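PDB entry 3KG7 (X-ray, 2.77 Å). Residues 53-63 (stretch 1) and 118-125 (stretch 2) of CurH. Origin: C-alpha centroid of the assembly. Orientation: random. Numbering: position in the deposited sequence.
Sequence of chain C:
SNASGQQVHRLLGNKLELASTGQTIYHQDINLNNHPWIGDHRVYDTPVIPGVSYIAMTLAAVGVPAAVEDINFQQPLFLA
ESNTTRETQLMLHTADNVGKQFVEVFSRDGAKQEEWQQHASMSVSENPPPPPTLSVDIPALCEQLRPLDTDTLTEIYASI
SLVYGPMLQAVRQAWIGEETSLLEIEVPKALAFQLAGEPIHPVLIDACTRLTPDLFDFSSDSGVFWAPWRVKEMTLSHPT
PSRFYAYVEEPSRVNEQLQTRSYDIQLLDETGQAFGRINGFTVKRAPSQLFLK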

# COMPACT_ATOMS: atom_id res chain seq x y z
N SER C 53 -17.67 -11.42 7.68
CA SER C 53 -17.35 -10.74 6.42
C SER C 53 -15.87 -10.71 6.15
O SER C 53 -15.43 -10.84 5.01
N TYR C 54 -15.09 -10.54 7.21
CA TYR C 54 -13.64 -10.48 7.07
C TYR C 54 -13.05 -11.83 6.67
O TYR C 54 -12.06 -11.87 5.94
N ILE C 55 -13.69 -12.92 7.10
CA ILE C 55 -13.30 -14.25 6.66
C ILE C 55 -13.55 -14.33 5.17
O ILE C 55 -12.68 -14.78 4.41
N ALA C 56 -14.74 -13.89 4.75
CA ALA C 56 -15.11 -13.81 3.34
C ALA C 56 -14.04 -13.09 2.55
O ALA C 56 -13.60 -13.58 1.51
N MSE C 57 -13.63 -11.93 3.05
CA MSE C 57 -12.64 -11.09 2.36
C MSE C 57 -11.29 -11.80 2.22
O MSE C 57 -10.67 -11.78 1.15
N THR C 58 -10.86 -12.43 3.30
CA THR C 58 -9.59 -13.12 3.33
C THR C 58 -9.61 -14.29 2.34
O THR C 58 -8.65 -14.49 1.57
N LEU C 59 -10.72 -15.04 2.36
CA LEU C 59 -10.91 -16.13 1.42
C LEU C 59 -10.90 -15.62 -0.02
O LEU C 59 -10.40 -16.30 -0.90
N ALA C 60 -11.42 -14.41 -0.23
CA ALA C 60 -11.38 -13.80 -1.55
C ALA C 60 -9.96 -13.40 -1.96
O ALA C 60 -9.62 -13.44 -3.14
N ALA C 61 -9.13 -13.05 -0.97
CA ALA C 61 -7.75 -12.64 -1.25
C ALA C 61 -6.83 -13.82 -1.61
O ALA C 61 -6.00 -13.72 -2.52
N VAL C 62 -6.97 -14.92 -0.89
CA VAL C 62 -6.06 -16.06 -1.05
C VAL C 62 -6.62 -17.14 -1.98
O VAL C 62 -5.85 -17.96 -2.49
N GLY C 63 -7.94 -17.15 -2.18
CA GLY C 63 -8.59 -18.17 -3.00
C GLY C 63 -8.83 -19.47 -2.25
O GLY C 63 -8.16 -19.75 -1.24
N GLN C 118 -9.15 -1.43 14.85
CA GLN C 118 -9.06 -2.79 14.33
C GLN C 118 -10.39 -3.52 14.47
O GLN C 118 -11.07 -3.39 15.49
N HIS C 119 -10.76 -4.28 13.45
CA HIS C 119 -12.02 -5.00 13.47
C HIS C 119 -11.83 -6.51 13.50
O HIS C 119 -12.66 -7.24 14.06
N ALA C 120 -10.72 -6.98 12.93
CA ALA C 120 -10.47 -8.41 12.83
C ALA C 120 -8.99 -8.79 12.72
O ALA C 120 -8.17 -8.01 12.22
N SER C 121 -8.67 -9.99 13.20
CA SER C 121 -7.38 -10.62 12.98
C SER C 121 -7.59 -12.10 12.74
O SER C 121 -8.54 -12.69 13.27
N MSE C 122 -6.72 -12.71 11.95
CA MSE C 122 -6.75 -14.16 11.72
C MSE C 122 -5.49 -14.62 11.00
O MSE C 122 -4.69 -13.81 10.55
N SER C 123 -5.33 -15.94 10.91
CA SER C 123 -4.25 -16.54 10.16
C SER C 123 -4.80 -17.43 9.07
O SER C 123 -5.72 -18.23 9.31
N VAL C 124 -4.26 -17.27 7.87
CA VAL C 124 -4.47 -18.23 6.80
C VAL C 124 -3.56 -19.41 7.10
O VAL C 124 -2.36 -19.24 7.29
N SER C 125 -4.13 -20.61 7.20
CA SER C 125 -3.35 -21.82 7.44
C SER C 125 -2.39 -22.08 6.27
O SER C 125 -2.71 -21.76 5.13

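No hydrogen bond joins this helix to this strand, yet one of the closest approaches between them, 3.5 Å, brings a hydroxyl, OG1 of Thr58, against the selenium (SE) of Met122, a selenomethionine. The hydroxyl is not left without a partner: OG1 of Thr58 donates to O of Tyr54, 3.0 Å away and one helical turn back. The example illustrates a general principle, that a helix can bury a polar side chain against an apolar neighbour by settling its hydrogen bond within its own backbone.

The helix lies across the strand at 52°, the axes approaching to 9.3 Å, and side chains fill the gap. On the strand, alternation sorts the residues: Ala120, Met122 and Val124 direct their CA-to-CB bonds toward the helix, whereas Ser121 and Ser123 point away. His119 departs from this pattern and also points toward the helix. The helix answers with Tyr54, Thr58 and Val62, spaced four residues apart and all in the m rotamer, so that they form a ridge along one side.

Tyr54 covers the start of the contact. Its CD2 lies 3.5 Å from CB of Ala120, where the methyl of Ala120 rests against the ring, and its OH reaches to 3.6 Å from CB of His119. The imidazole, also m at chi1, has both nitrogens hydrogen-bonded elsewhere in the structure.

Met122 occupies the middle. With chi1 p, chi2 between wells at -144° and chi3 p, it carries SE to 4.2 Å from CA of Ile55 and CE to 4.0 Å from CB of Tyr54. Ile55 itself points sideways and contributes little.

Val124, in the t rotamer, completes the packing: its CG2 meets CG2 of Thr58 at 3.6 Å and CG1 of Val62 at 4.0 Å. Thr58 thus touches selenium through its hydroxyl and valine through its methyl.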

# COMPACT_ATOMS: atom_id res chain seq x y z
CB SER C 53 -17.87 -9.30 6.43
OG SER C 53 -19.24 -9.27 6.76
CB TYR C 54 -12.99 -9.91 8.33
CG TYR C 54 -13.64 -8.61 8.73
CD1 TYR C 54 -13.66 -7.53 7.86
CD2 TYR C 54 -14.27 -8.47 9.97
CE1 TYR C 54 -14.28 -6.34 8.22
CE2 TYR C 54 -14.87 -7.29 10.34
CZ TYR C 54 -14.88 -6.23 9.46
OH TYR C 54 -15.48 -5.05 9.81
CB ILE C 55 -14.07 -15.37 7.40
CG1 ILE C 55 -14.05 -15.16 8.92
CG2 ILE C 55 -13.45 -16.73 7.05
CD1 ILE C 55 -15.03 -16.02 9.69
CB ALA C 56 -16.42 -13.11 3.20
CB MSE C 57 -12.45 -9.76 3.09
CG MSE C 57 -13.65 -8.86 3.00
SE MSE C 57 -13.35 -7.21 3.98
CE MSE C 57 -12.31 -6.21 2.67
CB THR C 58 -9.24 -13.61 4.74
OG1 THR C 58 -9.17 -12.49 5.63
CG2 THR C 58 -7.89 -14.33 4.74
CB LEU C 59 -12.20 -16.89 1.71
CG LEU C 59 -12.32 -17.64 3.02
CD1 LEU C 59 -13.79 -17.91 3.29
CD2 LEU C 59 -11.54 -18.94 2.99
CB ALA C 60 -12.32 -12.62 -1.64
CB ALA C 61 -7.18 -11.86 -0.08
CB VAL C 62 -5.69 -16.72 0.31
CG1 VAL C 62 -5.15 -15.68 1.28
CG2 VAL C 62 -6.88 -17.46 0.91
CB GLN C 118 -7.92 -3.56 14.99
CG GLN C 118 -7.37 -4.70 14.13
CD GLN C 118 -6.40 -5.60 14.86
OE1 GLN C 118 -5.65 -5.15 15.74
NE2 GLN C 118 -6.40 -6.89 14.51
CB HIS C 119 -12.88 -4.56 12.28
CG HIS C 119 -13.11 -3.08 12.24
ND1 HIS C 119 -13.90 -2.43 13.15
CD2 HIS C 119 -12.64 -2.13 11.40
CE1 HIS C 119 -13.91 -1.14 12.88
NE2 HIS C 119 -13.15 -0.93 11.81
CB ALA C 120 -11.25 -8.99 11.65
CB SER C 121 -6.47 -10.42 14.19
OG SER C 121 -7.09 -10.90 15.37
CB MSE C 122 -7.99 -14.57 10.93
CG MSE C 122 -7.99 -14.11 9.49
SE MSE C 122 -9.77 -13.62 8.86
CE MSE C 122 -10.08 -12.06 9.99
CB SER C 123 -3.34 -17.37 11.06
OG SER C 123 -2.35 -16.56 11.70
CB VAL C 124 -4.12 -17.60 5.44
CG1 VAL C 124 -4.43 -18.56 4.29
CG2 VAL C 124 -4.87 -16.30 5.27
CB SER C 125 -4.28 -23.01 7.64
OG SER C 125 -3.57 -24.17 8.06